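Local coordinates for bacterial transferase hexapeptide (Three repeats) family protein (Acinetobacter baumannii, PDB 4M9C), which probably transfers an acetyl group to an amino-sugar nucleotide in the biosynthesis of UDP-N,N'-diacetylbacillosamine, at residues I142-T147 / I160-Y165; C113-L118 / N131-V136; H90-S95 / E108-C113. All blocks are in the same frame, centred on the assembly; numbering follows the deposited sequence. Where two conformers were deposited one is given.

Contact 1. Residues I142-T147 / I160-Y165; sequences IGDYVT and IEDHAY
Four hydrogen bonds join 142-147 to 160-165, three between backbones and one to a carboxylate. The N-H of G143 meets I160 O at 2.8 Å, nearly along the C=O axis. One residue on, the amide of D144 is taken by a side chain: D162 OD2 accepts from D144 N at 2.9 Å in an almost straight bond (171°), the donor standing well above the carboxylate plane. D144 O in turn receives H163 N, and T147 N reaches A164 O over 3.2 Å. The D144 carboxylate itself turns to the backbone N of K126, and G143 leaves room for the acid, since a beta-carbon there would collide with D162 OD2. These are stacked corners of a left-handed parallel beta-helix, the hexapeptide-repeat fold, with parallel bridges I142-I160 and T147-Y165 before and after the corner and a type II turn at E161-A164. Outside the corner, Y145 and H163 run side by side, CG anti to the carbonyl carbon in both. Their planes lie 16° apart but are slid so far that the rings barely overlap; Y145 CB instead sits over one imidazole face, 3.7 Å from the ring centroid of H163. S73 and, weakly, E77 bind the H163 nitrogens, while helix 73-85 packs on Y145. On the inner side, V146 CG1 meets I160 CG2 at 3.9 Å, the two side chains crossing at about a right angle. T147 CG2 touches CD2 of the Y165 ring, the two side chains crossing obliquely, and the T147 hydroxyl bonds to R76 and A71.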
loop_
_atom_site.group_PDB
_atom_site.type_symbol
_atom_site.label_atom_id
_atom_site.label_comp_id
_atom_site.label_asym_id
_atom_site.label_seq_id
_atom_site.Cartn_x
_atom_site.Cartn_y
_atom_site.Cartn_z
ATOM N N ILE A 142 11.188 18.034 1.720
ATOM C CA ILE A 142 10.833 17.617 3.059
ATOM C C ILE A 142 11.970 17.970 3.996
ATOM O O ILE A 142 13.119 17.656 3.714
ATOM C CB ILE A 142 10.540 16.120 3.084
ATOM C CG1 ILE A 142 9.246 15.860 2.308
ATOM C CG2 ILE A 142 10.419 15.624 4.513
ATOM C CD1 ILE A 142 8.847 14.415 2.277
ATOM N N GLY A 143 11.644 18.659 5.088
ATOM C CA GLY A 143 12.648 19.188 5.999
ATOM C C GLY A 143 13.191 18.159 6.967
ATOM O O GLY A 143 13.193 16.961 6.667
ATOM N N ASP A 144 13.655 18.624 8.130
ATOM C CA ASP A 144 14.298 17.757 9.117
ATOM C C ASP A 144 13.308 17.299 10.175
ATOM O O ASP A 144 12.360 18.010 10.477
ATOM C CB ASP A 144 15.443 18.493 9.818
ATOM C CG ASP A 144 16.506 18.965 8.859
ATOM O OD1 ASP A 144 16.673 18.333 7.798
ATOM O OD2 ASP A 144 17.178 19.967 9.169
ATOM N N TYR A 145 13.552 16.116 10.733
ATOM C CA TYR A 145 12.742 15.559 11.811
ATOM C C TYR A 145 11.268 15.469 11.458
ATOM O O TYR A 145 10.398 15.731 12.292
ATOM C CB TYR A 145 12.971 16.340 13.123
ATOM C CG TYR A 145 14.431 16.311 13.526
ATOM C CD1 TYR A 145 14.989 15.166 14.079
ATOM C CD2 TYR A 145 15.259 17.406 13.312
ATOM C CE1 TYR A 145 16.321 15.112 14.430
ATOM C CE2 TYR A 145 16.604 17.366 13.665
ATOM C CZ TYR A 145 17.124 16.213 14.219
ATOM O OH TYR A 145 18.449 16.153 14.578
ATOM N N VAL A 146 11.001 15.093 10.214
ATOM C CA VAL A 146 9.642 14.885 9.743
ATOM C C VAL A 146 9.274 13.414 9.902
ATOM O O VAL A 146 10.107 12.514 9.686
ATOM C CB VAL A 146 9.500 15.324 8.274
ATOM C CG1 VAL A 146 8.155 14.896 7.705
ATOM C CG2 VAL A 146 9.683 16.841 8.168
ATOM N N THR A 147 8.027 13.173 10.284
ATOM C CA THR A 147 7.545 11.827 10.534
ATOM C C THR A 147 6.290 11.545 9.737
ATOM O O THR A 147 5.315 12.296 9.824
ATOM C CB THR A 147 7.228 11.636 12.033
ATOM O OG1 THR A 147 8.432 11.778 12.787
ATOM C CG2 THR A 147 6.649 10.260 12.285
ATOM N N ILE A 160 7.015 19.994 2.982
ATOM C CA ILE A 160 6.702 19.680 4.371
ATOM C C ILE A 160 7.871 20.155 5.218
ATOM O O ILE A 160 8.978 19.649 5.091
ATOM C CB ILE A 160 6.472 18.170 4.559
ATOM C CG1 ILE A 160 5.268 17.727 3.716
ATOM C CG2 ILE A 160 6.249 17.836 6.019
ATOM C CD1 ILE A 160 4.975 16.251 3.776
ATOM N N GLU A 161 7.634 21.156 6.055
ATOM C CA GLU A 161 8.726 21.796 6.781
ATOM C C GLU A 161 9.097 21.045 8.063
ATOM O O GLU A 161 8.421 20.092 8.437
ATOM C CB GLU A 161 8.373 23.267 7.050
ATOM C CG GLU A 161 8.255 24.067 5.755
ATOM C CD GLU A 161 7.680 25.451 5.963
ATOM O OE1 GLU A 161 7.270 25.768 7.097
ATOM O OE2 GLU A 161 7.637 26.229 4.984
ATOM N N ASP A 162 10.181 21.468 8.714
ATOM C CA ASP A 162 10.709 20.787 9.899
ATOM C C ASP A 162 9.659 20.332 10.900
ATOM O O ASP A 162 8.689 21.042 11.165
ATOM C CB ASP A 162 11.715 21.683 10.631
ATOM C CG ASP A 162 12.977 21.932 9.826
ATOM O OD1 ASP A 162 13.880 22.612 10.358
ATOM O OD2 ASP A 162 13.083 21.435 8.676
ATOM N N HIS A 163 9.864 19.143 11.460
ATOM C CA HIS A 163 9.090 18.679 12.614
ATOM C C HIS A 163 7.605 18.427 12.373
ATOM O O HIS A 163 6.866 18.165 13.314
ATOM C CB HIS A 163 9.297 19.618 13.820
ATOM C CG HIS A 163 10.619 19.425 14.494
ATOM N ND1 HIS A 163 10.869 18.367 15.343
ATOM C CD2 HIS A 163 11.776 20.123 14.410
ATOM C CE1 HIS A 163 12.119 18.433 15.770
ATOM N NE2 HIS A 163 12.688 19.495 15.227
ATOM N N ALA A 164 7.160 18.494 11.123
ATOM C CA ALA A 164 5.773 18.157 10.827
ATOM C C ALA A 164 5.512 16.657 11.054
ATOM O O ALA A 164 6.410 15.834 10.907
ATOM C CB ALA A 164 5.434 18.553 9.422
ATOM N N TYR A 165 4.287 16.314 11.438
ATOM C CA TYR A 165 3.879 14.917 11.606
ATOM C C TYR A 165 2.678 14.668 10.697
ATOM O O TYR A 165 1.667 15.350 10.814
ATOM C CB TYR A 165 3.500 14.630 13.069
ATOM C CG TYR A 165 2.920 13.241 13.317
ATOM C CD1 TYR A 165 1.554 13.009 13.218
ATOM C CD2 TYR A 165 3.742 12.167 13.652
ATOM C CE1 TYR A 165 1.022 11.751 13.440
ATOM C CE2 TYR A 165 3.215 10.897 13.884
ATOM C CZ TYR A 165 1.856 10.699 13.778
ATOM O OH TYR A 165 1.315 9.448 13.999
HETATM O O HOH W 1 7.359 14.739 13.331
#

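Contact 2. Residues C113-L118 / N131-V136; sequences CPFTCL and NIYSYV
Segments 113-118 and 131-136 run parallel in register, each making a type II turn before a short strand, with Y133 N bonded to P114 O at 3.2 Å, V136 N to C117 O at 3.0 Å, and a weak bond from C117 N to S134 O. Both turns are closed by a hydroxyl in the crowded position between backbone N and carbonyl carbon: T116 OG1 donates to C113 O at 2.6 Å, and S134 OG donates to N131 O, which also accepts S134 N. Between these turns T116 CG2 lies against N131 O. Stacking of equivalent turns and short parallel strands one above another is what successive coils of a left-handed beta-helix show. F115 and Y133, each with positive phi and CG anti to the carbonyl carbon, point the same way with planes only 3° apart. Their rings are slid, so F115 CB lies over one tyrosine face, 3.6 Å from Y133 CD1, while F115 CD2 approaches Y133 CZ and OH. Inside the coil, L118 CD1 packs alongside V136 CG2 at 3.7 Å. I132 CG2 presses on P114 CD, and N131 OD1 turns back to receive the N-H of I132. At the trimer interface the Y133 hydroxyl bonds F115 O of the second subunit, its ring meeting Y135 of that subunit. Helix 14-24 covers C113, P114 and I132, F148 of strand 147-148 packs on S134 and V136, and strand 122-124 sets I124 on L118 and I122 on V136.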
loop_
_atom_site.group_PDB
_atom_site.type_symbol
_atom_site.label_atom_id
_atom_site.label_comp_id
_atom_site.label_asym_id
_atom_site.label_seq_id
_atom_site.Cartn_x
_atom_site.Cartn_y
_atom_site.Cartn_z
ATOM N N CYS A 113 10.302 2.179 6.217
ATOM C CA CYS A 113 9.725 0.896 6.587
ATOM C C CYS A 113 9.169 0.143 5.364
ATOM O O CYS A 113 9.208 0.652 4.245
ATOM C CB CYS A 113 8.659 1.109 7.673
ATOM S SG CYS A 113 9.359 1.860 9.210
ATOM N N PRO A 114 8.671 -1.085 5.575
ATOM C CA PRO A 114 8.165 -1.888 4.457
ATOM C C PRO A 114 7.061 -1.211 3.639
ATOM O O PRO A 114 6.196 -0.522 4.187
ATOM C CB PRO A 114 7.630 -3.140 5.152
ATOM C CG PRO A 114 8.564 -3.293 6.348
ATOM C CD PRO A 114 8.769 -1.873 6.820
ATOM N N PHE A 115 7.115 -1.421 2.330
ATOM C CA PHE A 115 6.142 -0.878 1.379
ATOM C C PHE A 115 6.179 0.638 1.258
ATOM O O PHE A 115 5.172 1.271 0.921
ATOM C CB PHE A 115 4.713 -1.360 1.685
ATOM C CG PHE A 115 4.577 -2.847 1.672
ATOM C CD1 PHE A 115 4.522 -3.539 0.467
ATOM C CD2 PHE A 115 4.546 -3.563 2.859
ATOM C CE1 PHE A 115 4.421 -4.928 0.446
ATOM C CE2 PHE A 115 4.443 -4.943 2.846
ATOM C CZ PHE A 115 4.376 -5.629 1.637
ATOM N N THR A 116 7.333 1.230 1.522
ATOM C CA THR A 116 7.473 2.664 1.302
ATOM C C THR A 116 7.969 2.950 -0.104
ATOM O O THR A 116 8.590 2.101 -0.745
ATOM C CB THR A 116 8.438 3.323 2.289
ATOM O OG1 THR A 116 9.582 2.478 2.479
ATOM C CG2 THR A 116 7.733 3.585 3.628
ATOM N N CYS A 117 7.717 4.165 -0.565
ATOM C CA CYS A 117 8.042 4.538 -1.926
ATOM C C CYS A 117 8.395 6.011 -1.992
ATOM O O CYS A 117 7.638 6.854 -1.521
ATOM C CB CYS A 117 6.851 4.252 -2.841
ATOM S SG CYS A 117 7.167 4.594 -4.620
ATOM N N LEU A 118 9.560 6.307 -2.556
ATOM C CA LEU A 118 9.962 7.675 -2.866
ATOM C C LEU A 118 10.134 7.727 -4.386
ATOM O O LEU A 118 10.873 6.912 -4.946
ATOM C CB LEU A 118 11.297 7.981 -2.188
ATOM C CG LEU A 118 11.401 8.551 -0.763
ATOM C CD1 LEU A 118 10.149 8.381 0.111
ATOM C CD2 LEU A 118 12.631 8.002 -0.073
ATOM N N ASN A 131 6.927 5.387 7.872
ATOM C CA ASN A 131 6.429 4.086 8.295
ATOM C C ASN A 131 5.691 3.397 7.168
ATOM O O ASN A 131 5.533 3.960 6.086
ATOM C CB ASN A 131 5.525 4.193 9.528
ATOM C CG ASN A 131 5.767 3.059 10.526
ATOM O OD1 ASN A 131 5.860 1.873 10.158
ATOM N ND2 ASN A 131 5.897 3.425 11.793
ATOM N N ILE A 132 5.246 2.177 7.428
ATOM C CA ILE A 132 4.727 1.312 6.373
ATOM C C ILE A 132 3.665 1.921 5.458
ATOM O O ILE A 132 2.733 2.607 5.904
ATOM C CB ILE A 132 4.263 -0.039 6.933
ATOM C CG1 ILE A 132 3.200 0.150 8.004
ATOM C CG2 ILE A 132 5.442 -0.781 7.552
ATOM C CD1 ILE A 132 2.655 -1.177 8.500
ATOM N N TYR A 133 3.846 1.677 4.165
ATOM C CA TYR A 133 2.927 2.142 3.114
ATOM C C TYR A 133 2.920 3.645 2.899
ATOM O O TYR A 133 2.123 4.127 2.114
ATOM C CB TYR A 133 1.487 1.661 3.345
ATOM C CG TYR A 133 1.363 0.161 3.468
ATOM C CD1 TYR A 133 1.214 -0.645 2.339
ATOM C CD2 TYR A 133 1.386 -0.448 4.711
ATOM C CE1 TYR A 133 1.099 -2.014 2.455
ATOM C CE2 TYR A 133 1.273 -1.808 4.842
ATOM C CZ TYR A 133 1.133 -2.589 3.713
ATOM O OH TYR A 133 1.015 -3.949 3.859
ATOM N N SER A 134 3.788 4.391 3.575
ATOM C CA SER A 134 3.857 5.824 3.293
ATOM C C SER A 134 4.692 6.094 2.033
ATOM O O SER A 134 5.549 5.291 1.655
ATOM C CB SER A 134 4.377 6.633 4.495
ATOM O OG SER A 134 5.735 6.343 4.791
ATOM N N TYR A 135 4.433 7.220 1.377
ATOM C CA TYR A 135 5.204 7.575 0.191
ATOM C C TYR A 135 5.385 9.072 0.028
ATOM O O TYR A 135 4.648 9.867 0.604
ATOM C CB TYR A 135 4.555 6.993 -1.066
ATOM C CG TYR A 135 3.244 7.628 -1.467
ATOM C CD1 TYR A 135 3.205 8.907 -2.019
ATOM C CD2 TYR A 135 2.051 6.930 -1.349
ATOM C CE1 TYR A 135 1.995 9.489 -2.418
ATOM C CE2 TYR A 135 0.845 7.501 -1.743
ATOM C CZ TYR A 135 0.826 8.779 -2.274
ATOM O OH TYR A 135 -0.371 9.340 -2.662
ATOM N N VAL A 136 6.394 9.446 -0.748
ATOM C CA VAL A 136 6.626 10.828 -1.138
ATOM C C VAL A 136 6.726 10.868 -2.667
ATOM O O VAL A 136 7.549 10.157 -3.258
ATOM C CB VAL A 136 7.946 11.355 -0.554
ATOM C CG1 VAL A 136 8.178 12.800 -0.992
ATOM C CG2 VAL A 136 7.967 11.209 0.975
#

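Contact 3. Residues H90-S95 / E108-C113; sequences HLAVQS and EGSLLC
H90 opens the contact by reaching across the end of E108, its CD2 3.6 Å from E108 OE2 with ring and carboxylate planes 75° apart. The imidazole's NE2 is hydrogen-bonded to E84; the nearby E108 carboxylate, not in contact with NE2, may add to the negative field around this histidine. A water links H90 O to G109 N. L91 turns its side chain away, while its carbonyl oxygen shares a second water with S110 O and faces the CA of G109, whose positive phi (72°) suits glycine. A92 follows, its CB 3.9 Å from S110 OG. V93 carries the pairing: its N-H meets S110 O at 3.1 Å from above the carbonyl plane, and its own oxygen accepts L112 N at 2.8 Å in a nearly straight bond (169°). With CG1 anti to the backbone N, V93 runs alongside L111, whose CD1 touches V93 CB and CG1 at 3.8 Å each. Beyond Q94, whose CG lies near L112 CD1, S95 OG donates to L112 O at 2.9 Å, although the hydroxyl's position is less certain. The single V93-L111 bridge joins the connection leaving the Rossmann-like N-terminal domain to the first coil of the beta-helix. Helix 14-24 packs L20 on V93 and S95 and V17 on L111, helix 73-85 lies on H90 and E108, and strand 63-68 meets L91 and V93.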
loop_
_atom_site.group_PDB
_atom_site.type_symbol
_atom_site.label_atom_id
_atom_site.label_comp_id
_atom_site.label_asym_id
_atom_site.label_seq_id
_atom_site.Cartn_x
_atom_site.Cartn_y
_atom_site.Cartn_z
ATOM N N HIS A 90 25.217 7.702 12.768
ATOM C CA HIS A 90 23.803 7.541 12.462
ATOM C C HIS A 90 23.619 6.590 11.291
ATOM O O HIS A 90 24.231 6.767 10.246
ATOM C CB HIS A 90 23.188 8.882 12.094
ATOM C CG HIS A 90 23.297 9.911 13.172
ATOM N ND1 HIS A 90 22.623 9.806 14.371
ATOM C CD2 HIS A 90 23.992 11.073 13.228
ATOM C CE1 HIS A 90 22.902 10.858 15.120
ATOM N NE2 HIS A 90 23.730 11.642 14.449
ATOM N N LEU A 91 22.752 5.603 11.464
ATOM C CA LEU A 91 22.472 4.627 10.421
ATOM C C LEU A 91 21.275 5.029 9.565
ATOM O O LEU A 91 20.322 5.649 10.054
ATOM C CB LEU A 91 22.185 3.269 11.053
ATOM C CG LEU A 91 23.341 2.674 11.838
ATOM C CD1 LEU A 91 22.870 1.461 12.601
ATOM C CD2 LEU A 91 24.455 2.305 10.870
ATOM N N ALA A 92 21.329 4.670 8.290
ATOM C CA ALA A 92 20.158 4.751 7.424
ATOM C C ALA A 92 19.607 3.338 7.276
ATOM O O ALA A 92 20.360 2.388 7.052
ATOM C CB ALA A 92 20.534 5.334 6.056
ATOM N N VAL A 93 18.294 3.195 7.400
ATOM C CA VAL A 93 17.675 1.880 7.357
ATOM C C VAL A 93 16.535 1.910 6.350
ATOM O O VAL A 93 15.676 2.785 6.423
ATOM C CB VAL A 93 17.128 1.514 8.754
ATOM C CG1 VAL A 93 16.363 0.201 8.725
ATOM C CG2 VAL A 93 18.264 1.436 9.749
ATOM N N GLN A 94 16.549 0.985 5.392
ATOM C CA GLN A 94 15.431 0.812 4.471
ATOM C C GLN A 94 14.865 -0.578 4.665
ATOM O O GLN A 94 15.375 -1.371 5.450
ATOM C CB GLN A 94 15.873 0.909 3.005
ATOM C CG GLN A 94 16.667 2.128 2.640
ATOM C CD GLN A 94 18.150 1.940 2.884
ATOM O OE1 GLN A 94 18.804 2.813 3.461
ATOM N NE2 GLN A 94 18.696 0.801 2.433
ATOM N N SER A 95 13.823 -0.883 3.915
ATOM C CA SER A 95 13.288 -2.226 3.901
ATOM C C SER A 95 13.615 -2.819 2.555
ATOM O O SER A 95 13.848 -2.088 1.590
ATOM C CB SER A 95 11.781 -2.189 4.093
ATOM O OG SER A 95 11.486 -1.504 5.292
ATOM N N GLU A 108 21.001 12.235 6.397
ATOM C CA GLU A 108 21.357 11.109 7.257
ATOM C C GLU A 108 20.221 10.671 8.189
ATOM O O GLU A 108 19.305 11.440 8.492
ATOM C CB GLU A 108 22.574 11.473 8.112
ATOM C CG GLU A 108 22.296 12.640 9.055
ATOM C CD GLU A 108 23.496 13.016 9.913
ATOM O OE1 GLU A 108 23.423 14.062 10.591
ATOM O OE2 GLU A 108 24.506 12.274 9.909
ATOM N N GLY A 109 20.298 9.431 8.657
ATOM C CA GLY A 109 19.363 8.941 9.656
ATOM C C GLY A 109 17.955 8.682 9.156
ATOM O O GLY A 109 17.006 8.704 9.938
ATOM N N SER A 110 17.803 8.418 7.863
ATOM C CA SER A 110 16.479 8.084 7.347
ATOM C C SER A 110 16.062 6.688 7.797
ATOM O O SER A 110 16.896 5.828 8.074
ATOM C CB SER A 110 16.414 8.210 5.816
ATOM O OG SER A 110 17.304 7.292 5.196
ATOM N N LEU A 111 14.758 6.480 7.893
ATOM C CA LEU A 111 14.216 5.186 8.262
ATOM C C LEU A 111 13.005 4.914 7.377
ATOM O O LEU A 111 11.976 5.568 7.516
ATOM C CB LEU A 111 13.801 5.197 9.734
ATOM C CG LEU A 111 12.983 3.989 10.196
ATOM C CD1 LEU A 111 13.808 2.716 10.127
ATOM C CD2 LEU A 111 12.463 4.217 11.603
ATOM N N LEU A 112 13.135 3.969 6.447
ATOM C CA LEU A 112 12.054 3.690 5.497
ATOM C C LEU A 112 11.531 2.280 5.722
ATOM O O LEU A 112 12.224 1.305 5.435
ATOM C CB LEU A 112 12.544 3.864 4.050
ATOM C CG LEU A 112 13.290 5.182 3.791
ATOM C CD1 LEU A 112 13.987 5.206 2.405
ATOM C CD2 LEU A 112 12.379 6.372 3.960
ATOM N N CYS A 113 10.302 2.179 6.217
ATOM C CA CYS A 113 9.725 0.896 6.587
ATOM C C CYS A 113 9.169 0.143 5.364
ATOM O O CYS A 113 9.208 0.652 4.245
ATOM C CB CYS A 113 8.659 1.109 7.673
ATOM S SG CYS A 113 9.359 1.860 9.210
HETATM O O HOH W 2 22.725 8.034 8.131
HETATM O O HOH W 3 17.764 5.186 10.959
HETATM O O HOH W 4 16.892 4.546 4.692
#

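From the N terminus, the chain leaves the Rossmann-like domain through 90-95 and, after strands 99-100 and 104-106, returns along 108-113, where contact 3 closes the first loop. Contact 2 opens at C113, the residue it shares with contact 3, and closes at 131-136 one coil later; contact 1 follows from 142-147 to 160-165. The three loops thus come in series, none enclosing or crossing another, and each spans 12 intervening residues. Contact 3 ties the two domains together, contact 2 lies at the trimer interface, and contact 1 meets helix 73-85. Contacts 2 and 3 also touch through L118 and L112, while I142 and V136 join contacts 1 and 2.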